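Local coordinates for phosphodiesterase (PDB 7CJ3), which carries a retinal-binding, rhodopsin-like helical membrane domain, the part of the protein modelled here, at residues Y143-A148 and G201-A206; S157-A162 and I193-H198; R226-M231 and V266-I271. One frame throughout, in Å; residues are numbered along the deposited sequence.

Interaction 1: Y143-A148 and G201-A206. With OLC ((2R)-2,3-dihydroxypropyl (9Z)-octadec-9-enoate), chain N.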
loop_
_atom_site.group_PDB
_atom_site.type_symbol
_atom_site.label_atom_id
_atom_site.label_comp_id
_atom_site.label_asym_id
_atom_site.label_seq_id
_atom_site.Cartn_x
_atom_site.Cartn_y
_atom_site.Cartn_z
ATOM N N TYR B 143 1.015 16.790 -16.227
ATOM C CA TYR B 143 1.867 16.683 -17.437
ATOM C C TYR B 143 1.757 15.251 -17.967
ATOM O O TYR B 143 1.732 15.035 -19.179
ATOM C CB TYR B 143 3.312 17.102 -17.145
ATOM C CG TYR B 143 4.306 16.642 -18.185
ATOM C CD1 TYR B 143 4.515 17.369 -19.347
ATOM C CD2 TYR B 143 5.008 15.457 -18.022
ATOM C CE1 TYR B 143 5.405 16.935 -20.314
ATOM C CE2 TYR B 143 5.904 15.011 -18.977
ATOM C CZ TYR B 143 6.089 15.743 -20.135
ATOM O OH TYR B 143 6.964 15.298 -21.082
ATOM N N TRP B 144 1.705 14.281 -17.058
ATOM C CA TRP B 144 1.518 12.847 -17.378
ATOM C C TRP B 144 0.166 12.642 -18.085
ATOM O O TRP B 144 0.068 11.776 -18.989
ATOM C CB TRP B 144 1.631 12.052 -16.076
ATOM C CG TRP B 144 1.473 10.571 -16.191
ATOM C CD1 TRP B 144 2.465 9.649 -16.190
ATOM C CD2 TRP B 144 0.236 9.840 -16.266
ATOM N NE1 TRP B 144 1.940 8.388 -16.280
ATOM C CE2 TRP B 144 0.573 8.470 -16.318
ATOM C CE3 TRP B 144 -1.124 10.198 -16.298
ATOM C CZ2 TRP B 144 -0.399 7.466 -16.399
ATOM C CZ3 TRP B 144 -2.075 9.207 -16.363
ATOM C CH2 TRP B 144 -1.721 7.857 -16.416
ATOM N N CYS B 145 -0.858 13.397 -17.685
ATOM C CA CYS B 145 -2.227 13.285 -18.247
ATOM C C CYS B 145 -2.158 13.681 -19.719
ATOM O O CYS B 145 -2.859 13.012 -20.535
ATOM C CB CYS B 145 -3.237 14.142 -17.485
ATOM S SG CYS B 145 -3.697 13.478 -15.853
ATOM N N GLY B 146 -1.344 14.717 -20.014
ATOM C CA GLY B 146 -1.014 15.240 -21.361
ATOM C C GLY B 146 -0.415 14.185 -22.288
ATOM O O GLY B 146 -0.863 14.091 -23.441
ATOM N N LEU B 147 0.552 13.398 -21.817
ATOM C CA LEU B 147 1.183 12.339 -22.644
ATOM C C LEU B 147 0.157 11.255 -22.961
ATOM O O LEU B 147 0.117 10.815 -24.131
ATOM C CB LEU B 147 2.394 11.750 -21.914
ATOM C CG LEU B 147 3.525 12.734 -21.622
ATOM C CD1 LEU B 147 4.726 11.978 -21.065
ATOM C CD2 LEU B 147 3.884 13.537 -22.866
ATOM N N ALA B 148 -0.625 10.845 -21.962
ATOM C CA ALA B 148 -1.678 9.807 -22.098
ATOM C C ALA B 148 -2.703 10.220 -23.162
ATOM O O ALA B 148 -3.203 9.321 -23.865
ATOM C CB ALA B 148 -2.356 9.563 -20.773
ATOM N N GLY B 201 -11.658 17.669 -20.270
ATOM C CA GLY B 201 -11.662 18.054 -21.694
ATOM C C GLY B 201 -10.651 17.290 -22.531
ATOM O O GLY B 201 -11.050 16.679 -23.545
ATOM N N MET B 202 -9.376 17.331 -22.144
ATOM C CA MET B 202 -8.248 16.855 -22.999
ATOM C C MET B 202 -8.284 15.326 -23.114
ATOM O O MET B 202 -7.947 14.816 -24.197
ATOM C CB MET B 202 -6.887 17.340 -22.481
ATOM C CG MET B 202 -6.461 16.754 -21.158
ATOM S SD MET B 202 -4.709 17.133 -20.764
ATOM C CE MET B 202 -4.801 18.896 -20.451
ATOM N N PHE B 203 -8.711 14.625 -22.059
ATOM C CA PHE B 203 -9.007 13.170 -22.105
ATOM C C PHE B 203 -10.158 12.887 -23.076
ATOM O O PHE B 203 -10.089 11.849 -23.758
ATOM C CB PHE B 203 -9.387 12.647 -20.733
ATOM C CG PHE B 203 -8.200 12.289 -19.894
ATOM C CD1 PHE B 203 -7.453 11.165 -20.186
ATOM C CD2 PHE B 203 -7.824 13.078 -18.816
ATOM C CE1 PHE B 203 -6.370 10.817 -19.394
ATOM C CE2 PHE B 203 -6.721 12.739 -18.043
ATOM C CZ PHE B 203 -6.010 11.601 -18.330
ATOM N N GLY B 204 -11.174 13.762 -23.099
ATOM C CA GLY B 204 -12.324 13.689 -24.010
ATOM C C GLY B 204 -11.915 13.872 -25.469
ATOM O O GLY B 204 -12.310 13.028 -26.317
ATOM N N LYS B 205 -11.166 14.936 -25.776
ATOM C CA LYS B 205 -10.657 15.187 -27.148
ATOM C C LYS B 205 -10.040 13.880 -27.680
ATOM O O LYS B 205 -10.370 13.474 -28.836
ATOM C CB LYS B 205 -9.692 16.373 -27.139
ATOM C CG LYS B 205 -10.360 17.724 -26.969
ATOM C CD LYS B 205 -9.432 18.812 -26.483
ATOM C CE LYS B 205 -10.179 20.084 -26.125
ATOM N NZ LYS B 205 -9.282 21.203 -25.737
ATOM N N ALA B 206 -9.328 13.137 -26.824
ATOM C CA ALA B 206 -8.488 11.965 -27.174
ATOM C C ALA B 206 -9.308 10.674 -27.243
ATOM O O ALA B 206 -8.838 9.724 -27.865
ATOM C CB ALA B 206 -7.373 11.828 -26.182
HETATM C C18 OLC N . -15.903 19.384 -5.130
HETATM C C10 OLC N . -16.065 16.894 -14.922
HETATM C C9 OLC N . -16.857 16.633 -15.986
HETATM C C17 OLC N . -16.545 19.253 -6.507
HETATM C C11 OLC N . -16.096 18.131 -14.074
HETATM C C8 OLC N . -17.915 17.512 -16.564
HETATM C C24 OLC N . -17.128 13.984 -26.057
HETATM C C16 OLC N . -15.586 19.048 -7.698
HETATM C C12 OLC N . -15.626 17.828 -12.669
HETATM C C7 OLC N . -18.172 17.157 -18.024
HETATM C C15 OLC N . -16.240 19.372 -9.055
HETATM C C13 OLC N . -16.318 18.737 -11.608
HETATM C C6 OLC N . -18.583 18.370 -18.865
HETATM C C14 OLC N . -15.743 18.458 -10.181
HETATM C C5 OLC N . -17.456 19.315 -19.354
HETATM C C4 OLC N . -16.494 18.825 -20.486
HETATM C C3 OLC N . -16.950 17.605 -21.313
HETATM C C2 OLC N . -15.851 16.863 -22.109
HETATM C C21 OLC N . -16.128 13.241 -23.812
HETATM C C1 OLC N . -16.269 15.397 -22.373
HETATM C C22 OLC N . -16.720 12.796 -25.175
HETATM O O19 OLC N . -16.973 14.794 -21.553
HETATM O O25 OLC N . -17.326 13.503 -27.377
HETATM O O23 OLC N . -15.819 11.937 -25.918
HETATM O O20 OLC N . -15.903 14.661 -23.611
#
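Cys145 and Phe203 carry the aromatic part of this contact, Cys145 meeting the far end of the ring with both of its side-chain atoms. Cys145 CB lies 3.8 Å from Phe203 CE2, and the sulfur takes an edge position: SG is 5.0 Å from the ring centroid and 80° off the ring normal, a Cys sulfur-aromatic contact. SG reaches this place because it stands anti to the carbonyl carbon (chi1 -74°). Apolar packing extends the patch one turn along, where Ala148 CB approaches Phe203 CE1 at 4.4 Å. A second sulfur works against backbone instead of a ring. Met202 SD sits 4.2 Å from Gly146 CA; a side chain on this glycine would point away from segment 201-206. The contact thus consists of apolar packing and one sulfur-aromatic approach, and all five touching residues are buried. The neighbours enclose the pair further: Ile229 packs on Cys145 and Leu222 on Phe203, both from helix 219-233. Segments 143-148 and 201-206, their axes 9.7 Å apart and their directions 11° from parallel, belong to helices 128-149 and 178-207, two members of a bacteriorhodopsin-like transmembrane bundle.

Interaction 2: S157-A162 and I193-H198. With OLC ((2R)-2,3-dihydroxypropyl (9Z)-octadec-9-enoate), chain O.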
loop_
_atom_site.group_PDB
_atom_site.type_symbol
_atom_site.label_atom_id
_atom_site.label_comp_id
_atom_site.label_asym_id
_atom_site.label_seq_id
_atom_site.Cartn_x
_atom_site.Cartn_y
_atom_site.Cartn_z
ATOM N N SER B 157 0.440 22.934 -19.777
ATOM C CA SER B 157 1.259 23.969 -19.096
ATOM C C SER B 157 0.384 24.848 -18.186
ATOM O O SER B 157 0.788 25.142 -17.028
ATOM C CB SER B 157 1.978 24.780 -20.138
ATOM O OG SER B 157 3.025 25.538 -19.562
ATOM N N ASP B 158 -0.783 25.246 -18.698
ATOM C CA ASP B 158 -1.643 26.293 -18.092
ATOM C C ASP B 158 -2.360 25.702 -16.868
ATOM O O ASP B 158 -2.546 26.448 -15.871
ATOM C CB ASP B 158 -2.520 26.926 -19.175
ATOM C CG ASP B 158 -3.370 28.094 -18.726
ATOM O OD1 ASP B 158 -2.837 29.054 -18.074
ATOM O OD2 ASP B 158 -4.567 28.028 -19.029
ATOM N N ILE B 159 -2.663 24.402 -16.904
ATOM C CA ILE B 159 -3.325 23.648 -15.798
ATOM C C ILE B 159 -2.289 23.302 -14.719
ATOM O O ILE B 159 -2.582 23.464 -13.511
ATOM C CB ILE B 159 -3.932 22.346 -16.364
ATOM C CG1 ILE B 159 -4.931 22.570 -17.502
ATOM C CG2 ILE B 159 -4.574 21.528 -15.264
ATOM C CD1 ILE B 159 -5.958 23.612 -17.177
ATOM N N ALA B 160 -1.107 22.852 -15.144
ATOM C CA ALA B 160 0.050 22.607 -14.248
ATOM C C ALA B 160 0.382 23.876 -13.465
ATOM O O ALA B 160 0.712 23.785 -12.274
ATOM C CB ALA B 160 1.228 22.145 -15.053
ATOM N N THR B 161 0.288 25.032 -14.116
ATOM C CA THR B 161 0.579 26.343 -13.483
ATOM C C THR B 161 -0.528 26.652 -12.479
ATOM O O THR B 161 -0.185 26.889 -11.289
ATOM C CB THR B 161 0.783 27.442 -14.534
ATOM O OG1 THR B 161 1.848 27.016 -15.395
ATOM C CG2 THR B 161 1.104 28.789 -13.922
ATOM N N ALA B 162 -1.793 26.626 -12.931
ATOM C CA ALA B 162 -2.990 26.914 -12.101
ATOM C C ALA B 162 -2.984 25.990 -10.883
ATOM O O ALA B 162 -3.132 26.488 -9.759
ATOM C CB ALA B 162 -4.240 26.739 -12.919
ATOM N N ILE B 193 -11.657 23.832 -9.927
ATOM C CA ILE B 193 -12.782 23.509 -10.860
ATOM C C ILE B 193 -12.292 23.715 -12.308
ATOM O O ILE B 193 -12.491 22.806 -13.154
ATOM C CB ILE B 193 -14.046 24.357 -10.598
ATOM C CG1 ILE B 193 -14.544 24.302 -9.154
ATOM C CG2 ILE B 193 -15.166 23.961 -11.560
ATOM C CD1 ILE B 193 -14.929 22.928 -8.711
ATOM N N TYR B 194 -11.706 24.885 -12.592
ATOM C CA TYR B 194 -11.161 25.229 -13.924
ATOM C C TYR B 194 -10.228 24.097 -14.381
ATOM O O TYR B 194 -10.285 23.660 -15.557
ATOM C CB TYR B 194 -10.490 26.603 -13.869
ATOM C CG TYR B 194 -9.603 26.897 -15.053
ATOM C CD1 TYR B 194 -10.101 27.489 -16.204
ATOM C CD2 TYR B 194 -8.261 26.557 -15.025
ATOM C CE1 TYR B 194 -9.289 27.728 -17.304
ATOM C CE2 TYR B 194 -7.443 26.756 -16.124
ATOM C CZ TYR B 194 -7.955 27.354 -17.263
ATOM O OH TYR B 194 -7.118 27.562 -18.319
ATOM N N VAL B 195 -9.387 23.623 -13.461
ATOM C CA VAL B 195 -8.353 22.581 -13.716
ATOM C C VAL B 195 -9.037 21.249 -14.050
ATOM O O VAL B 195 -8.671 20.629 -15.093
ATOM C CB VAL B 195 -7.409 22.457 -12.501
ATOM C CG1 VAL B 195 -6.620 21.154 -12.507
ATOM C CG2 VAL B 195 -6.460 23.646 -12.393
ATOM N N MET B 196 -9.960 20.793 -13.191
ATOM C CA MET B 196 -10.629 19.476 -13.365
ATOM C C MET B 196 -11.436 19.467 -14.676
ATOM O O MET B 196 -11.525 18.388 -15.311
ATOM C CB MET B 196 -11.550 19.152 -12.189
ATOM C CG MET B 196 -10.811 18.822 -10.882
ATOM S SD MET B 196 -9.837 17.265 -10.893
ATOM C CE MET B 196 -8.218 17.929 -11.294
ATOM N N LEU B 197 -11.988 20.620 -15.075
ATOM C CA LEU B 197 -12.865 20.732 -16.266
ATOM C C LEU B 197 -12.007 20.559 -17.518
ATOM O O LEU B 197 -12.440 19.816 -18.439
ATOM C CB LEU B 197 -13.584 22.089 -16.284
ATOM C CG LEU B 197 -15.010 22.119 -15.721
ATOM C CD1 LEU B 197 -15.501 23.551 -15.551
ATOM C CD2 LEU B 197 -15.980 21.312 -16.591
ATOM N N HIS B 198 -10.855 21.241 -17.549
ATOM C CA HIS B 198 -9.914 21.228 -18.695
ATOM C C HIS B 198 -9.197 19.885 -18.753
ATOM O O HIS B 198 -8.981 19.394 -19.884
ATOM C CB HIS B 198 -8.958 22.413 -18.652
ATOM C CG HIS B 198 -9.548 23.656 -19.221
ATOM N ND1 HIS B 198 -10.260 24.557 -18.466
ATOM C CD2 HIS B 198 -9.525 24.139 -20.488
ATOM C CE1 HIS B 198 -10.628 25.564 -19.251
ATOM N NE2 HIS B 198 -10.197 25.320 -20.496
HETATM C C18 OLC O . -16.799 30.212 -4.411
HETATM C C10 OLC O . -14.298 28.276 -12.404
HETATM C C9 OLC O . -13.910 28.018 -13.654
HETATM C C17 OLC O . -17.065 31.055 -5.649
HETATM C C11 OLC O . -15.670 27.992 -11.852
HETATM C C8 OLC O . -14.811 27.437 -14.704
HETATM C C24 OLC O . -17.383 29.783 -22.813
HETATM C C16 OLC O . -16.320 30.461 -6.852
HETATM C C12 OLC O . -15.916 28.915 -10.662
HETATM C C7 OLC O . -14.049 27.152 -16.006
HETATM C C15 OLC O . -17.167 30.352 -8.136
HETATM C C13 OLC O . -16.272 28.208 -9.347
HETATM C C6 OLC O . -15.070 27.155 -17.135
HETATM C C14 OLC O . -17.430 28.895 -8.593
HETATM C C5 OLC O . -14.768 26.224 -18.295
HETATM C C4 OLC O . -13.446 26.577 -18.930
HETATM C C3 OLC O . -13.402 27.920 -19.677
HETATM C C2 OLC O . -14.416 28.022 -20.833
HETATM C C21 OLC O . -15.264 29.378 -24.095
HETATM C C1 OLC O . -13.935 28.935 -21.959
HETATM C C22 OLC O . -16.676 28.848 -23.807
HETATM O O19 OLC O . -13.247 29.914 -21.718
HETATM O O25 OLC O . -18.096 29.044 -21.814
HETATM O O23 OLC O . -17.430 28.713 -25.035
HETATM O O20 OLC O . -14.275 28.657 -23.355
#
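Ile159 and Val195 mark the nearest backbone approach, 5.5 Å between their CA atoms, where the two helix segments run antiparallel at 150° with axes 9.7 Å apart. Ile159 forms the centre of the packing with two branches. Its CG2 lies 3.5 Å from Val195 CG1, the two side chains lying alongside with opposed directions, while CD1 touches both His198 CB and Tyr194 CE2, 3.6 Å from the latter. Ala162 CB closes on Val195 CG2 one turn away. This is the packing of helices 153-173 and 178-207, successive antiparallel members of the bacteriorhodopsin-like bundle, and Leu142 of helix 128-149 also touches Ile159. At the more exposed margin, Tyr194 OH donates to Asp158 OD2 at 2.7 Å, meeting it on the syn side but 29° out of the carboxylate plane. The carboxylate and phenol planes stand 81° apart. Tyr194 CG is anti to its backbone N, which starts the ring toward this partner. His198 ND1, 3.5 Å above the Tyr194 ring plane and offset toward the rim, donates to Tyr194 O at 3.0 Å; that oxygen also accepts from His198 N, on the opposite face of its plane. The lipid OLC runs past Tyr194, CB lying 3.7 Å from its C9.

Interaction 3: R226-M231 and V266-I271. With OLC ((2R)-2,3-dihydroxypropyl (9Z)-octadec-9-enoate), chain N.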
loop_
_atom_site.group_PDB
_atom_site.type_symbol
_atom_site.label_atom_id
_atom_site.label_comp_id
_atom_site.label_asym_id
_atom_site.label_seq_id
_atom_site.Cartn_x
_atom_site.Cartn_y
_atom_site.Cartn_z
ATOM N N ARG B 226 -9.647 9.972 -15.985
ATOM C CA ARG B 226 -10.291 11.280 -15.669
ATOM C C ARG B 226 -11.315 11.157 -14.517
ATOM O O ARG B 226 -11.527 12.160 -13.789
ATOM C CB ARG B 226 -10.922 11.888 -16.918
ATOM C CG ARG B 226 -12.028 11.070 -17.563
ATOM C CD ARG B 226 -12.548 11.804 -18.790
ATOM N NE ARG B 226 -13.675 11.157 -19.451
ATOM C CZ ARG B 226 -14.390 11.711 -20.430
ATOM N NH1 ARG B 226 -14.101 12.920 -20.873
ATOM N NH2 ARG B 226 -15.392 11.065 -20.983
ATOM N N CYS B 227 -11.945 9.982 -14.351
ATOM C CA CYS B 227 -12.875 9.669 -13.228
ATOM C C CYS B 227 -12.043 9.493 -11.951
ATOM O O CYS B 227 -12.435 9.989 -10.899
ATOM C CB CYS B 227 -13.711 8.421 -13.507
ATOM S SG CYS B 227 -14.981 8.567 -14.800
ATOM N N GLU B 228 -10.898 8.823 -12.046
ATOM C CA GLU B 228 -10.038 8.534 -10.876
ATOM C C GLU B 228 -9.585 9.855 -10.232
ATOM O O GLU B 228 -9.676 9.949 -8.985
ATOM C CB GLU B 228 -8.845 7.695 -11.312
ATOM C CG GLU B 228 -8.111 7.029 -10.164
ATOM C CD GLU B 228 -7.039 7.835 -9.450
ATOM O OE1 GLU B 228 -6.782 7.459 -8.296
ATOM O OE2 GLU B 228 -6.458 8.807 -10.012
ATOM N N ILE B 229 -9.114 10.810 -11.059
ATOM C CA ILE B 229 -8.513 12.109 -10.653
ATOM C C ILE B 229 -9.582 12.949 -9.940
ATOM O O ILE B 229 -9.312 13.489 -8.841
ATOM C CB ILE B 229 -7.890 12.787 -11.896
ATOM C CG1 ILE B 229 -6.640 12.012 -12.345
ATOM C CG2 ILE B 229 -7.562 14.263 -11.660
ATOM C CD1 ILE B 229 -6.221 12.265 -13.763
ATOM N N VAL B 230 -10.785 12.989 -10.508
ATOM C CA VAL B 230 -11.948 13.741 -9.960
ATOM C C VAL B 230 -12.349 13.134 -8.607
ATOM O O VAL B 230 -12.542 13.902 -7.632
ATOM C CB VAL B 230 -13.105 13.761 -10.974
ATOM C CG1 VAL B 230 -14.399 14.313 -10.363
ATOM C CG2 VAL B 230 -12.724 14.547 -12.224
ATOM N N MET B 231 -12.451 11.808 -8.514
ATOM C CA MET B 231 -12.908 11.186 -7.255
ATOM C C MET B 231 -11.849 11.454 -6.188
ATOM O O MET B 231 -12.198 12.085 -5.170
ATOM C CB MET B 231 -13.176 9.690 -7.447
ATOM C CG MET B 231 -13.210 8.819 -6.212
ATOM S SD MET B 231 -14.859 8.685 -5.442
ATOM C CE MET B 231 -14.466 8.689 -3.687
ATOM N N VAL B 266 -1.705 5.834 -6.589
ATOM C CA VAL B 266 -1.594 4.391 -6.974
ATOM C C VAL B 266 -2.770 4.012 -7.876
ATOM O O VAL B 266 -2.653 3.017 -8.641
ATOM C CB VAL B 266 -1.529 3.463 -5.763
ATOM C CG1 VAL B 266 -0.329 3.814 -4.882
ATOM C CG2 VAL B 266 -2.841 3.495 -4.991
ATOM N N GLY B 267 -3.860 4.769 -7.773
ATOM C CA GLY B 267 -4.995 4.677 -8.698
ATOM C C GLY B 267 -4.539 4.754 -10.142
ATOM O O GLY B 267 -5.079 3.986 -10.934
ATOM N N LEU B 268 -3.587 5.641 -10.474
ATOM C CA LEU B 268 -3.083 5.869 -11.863
ATOM C C LEU B 268 -2.250 4.669 -12.311
ATOM O O LEU B 268 -2.367 4.287 -13.491
ATOM C CB LEU B 268 -2.221 7.137 -11.938
ATOM C CG LEU B 268 -2.921 8.485 -11.771
ATOM C CD1 LEU B 268 -1.968 9.617 -12.175
ATOM C CD2 LEU B 268 -4.194 8.578 -12.601
ATOM N N ALA B 269 -1.440 4.115 -11.403
ATOM C CA ALA B 269 -0.546 2.960 -11.648
ATOM C C ALA B 269 -1.350 1.678 -11.755
ATOM O O ALA B 269 -0.888 0.796 -12.453
ATOM C CB ALA B 269 0.482 2.836 -10.559
ATOM N N MET B 270 -2.478 1.563 -11.063
ATOM C CA MET B 270 -3.382 0.383 -11.184
ATOM C C MET B 270 -4.026 0.374 -12.582
ATOM O O MET B 270 -4.129 -0.715 -13.165
ATOM C CB MET B 270 -4.458 0.382 -10.093
ATOM C CG MET B 270 -3.983 -0.168 -8.758
ATOM S SD MET B 270 -5.096 0.199 -7.328
ATOM C CE MET B 270 -6.754 -0.116 -7.947
ATOM N N ILE B 271 -4.429 1.530 -13.110
ATOM C CA ILE B 271 -5.199 1.644 -14.388
ATOM C C ILE B 271 -4.253 1.377 -15.577
ATOM O O ILE B 271 -4.700 0.766 -16.577
ATOM C CB ILE B 271 -5.946 3.002 -14.486
ATOM C CG1 ILE B 271 -7.202 3.015 -13.604
ATOM C CG2 ILE B 271 -6.276 3.371 -15.928
ATOM C CD1 ILE B 271 -7.717 4.397 -13.250
HETATM C C18 OLC N . -15.903 19.384 -5.130
HETATM C C10 OLC N . -16.065 16.894 -14.922
HETATM C C9 OLC N . -16.857 16.633 -15.986
HETATM C C17 OLC N . -16.545 19.253 -6.507
HETATM C C11 OLC N . -16.096 18.131 -14.074
HETATM C C8 OLC N . -17.915 17.512 -16.564
HETATM C C24 OLC N . -17.128 13.984 -26.057
HETATM C C16 OLC N . -15.586 19.048 -7.698
HETATM C C12 OLC N . -15.626 17.828 -12.669
HETATM C C7 OLC N . -18.172 17.157 -18.024
HETATM C C15 OLC N . -16.240 19.372 -9.055
HETATM C C13 OLC N . -16.318 18.737 -11.608
HETATM C C6 OLC N . -18.583 18.370 -18.865
HETATM C C14 OLC N . -15.743 18.458 -10.181
HETATM C C5 OLC N . -17.456 19.315 -19.354
HETATM C C4 OLC N . -16.494 18.825 -20.486
HETATM C C3 OLC N . -16.950 17.605 -21.313
HETATM C C2 OLC N . -15.851 16.863 -22.109
HETATM C C21 OLC N . -16.128 13.241 -23.812
HETATM C C1 OLC N . -16.269 15.397 -22.373
HETATM C C22 OLC N . -16.720 12.796 -25.175
HETATM O O19 OLC N . -16.973 14.794 -21.553
HETATM O O25 OLC N . -17.326 13.503 -27.377
HETATM O O23 OLC N . -15.819 11.937 -25.918
HETATM O O20 OLC N . -15.903 14.661 -23.611
#
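Glu228 lies against the backbone of Gly267, and this is the close part of the contact: Glu228 OE1 is 3.3 Å from Gly267 CA, on the side where a glycine carries no CB. The CA atoms of the two residues are 6.7 Å apart, the nearest pair between the segments. Glu228 CG is anti to the backbone N (chi1 -164°), and a bend at chi2 (-86°) then sets CD over the glycine, leaving the other oxygen, OE2, 3.4 Å from Leu268 CD2. Leu268 and Glu228 cross at about a right angle, with a methyl group of Leu268 against OE2. Packing is looser around this centre. Ile271 CD1 stays 4.0 Å from Glu228 CB, and Ile229 CG1 is 4.2 Å from Leu268 CD2. Away from helix 250-277, Arg226 extends toward the lipid OLC, its NH1 3.5 Å from O19, and makes a cation-pi contact with Trp200; Met231 is exposed. The segments run antiparallel at 165°. Around the pair, Met196 and Met199 of helix 178-207 touch Ile229, Leu141 of helix 128-149 packs on Leu268, and helix 58-81 meets the far side of 266-271, where Phe71 of the second subunit packs on Val266 and Met270.

Interactions 1 and 2 share helix 178-207, which meets helix 128-149 in parallel and helix 153-173 antiparallel; interaction 3 adds the antiparallel pair 219-233 and 250-277. Interactions 1 and 3 are buried and lack cross-segment hydrogen bonds, but one packs sulfur and aromatic groups while the other sets a carboxylate on glycine. Interaction 2, partly buried beside lipid, has the only hydrogen bond between segments. Ile229 ties interaction 3 to the others: its CD1 lies 3.5 Å from Cys145 SG of interaction 1, and its CG2 3.7 Å from CE of Met196, which lies on segment 193-198. The retinal lies about 7 Å from Ile229, 8 Å from Val195 and 10 Å from Cys145, measured from their side chains.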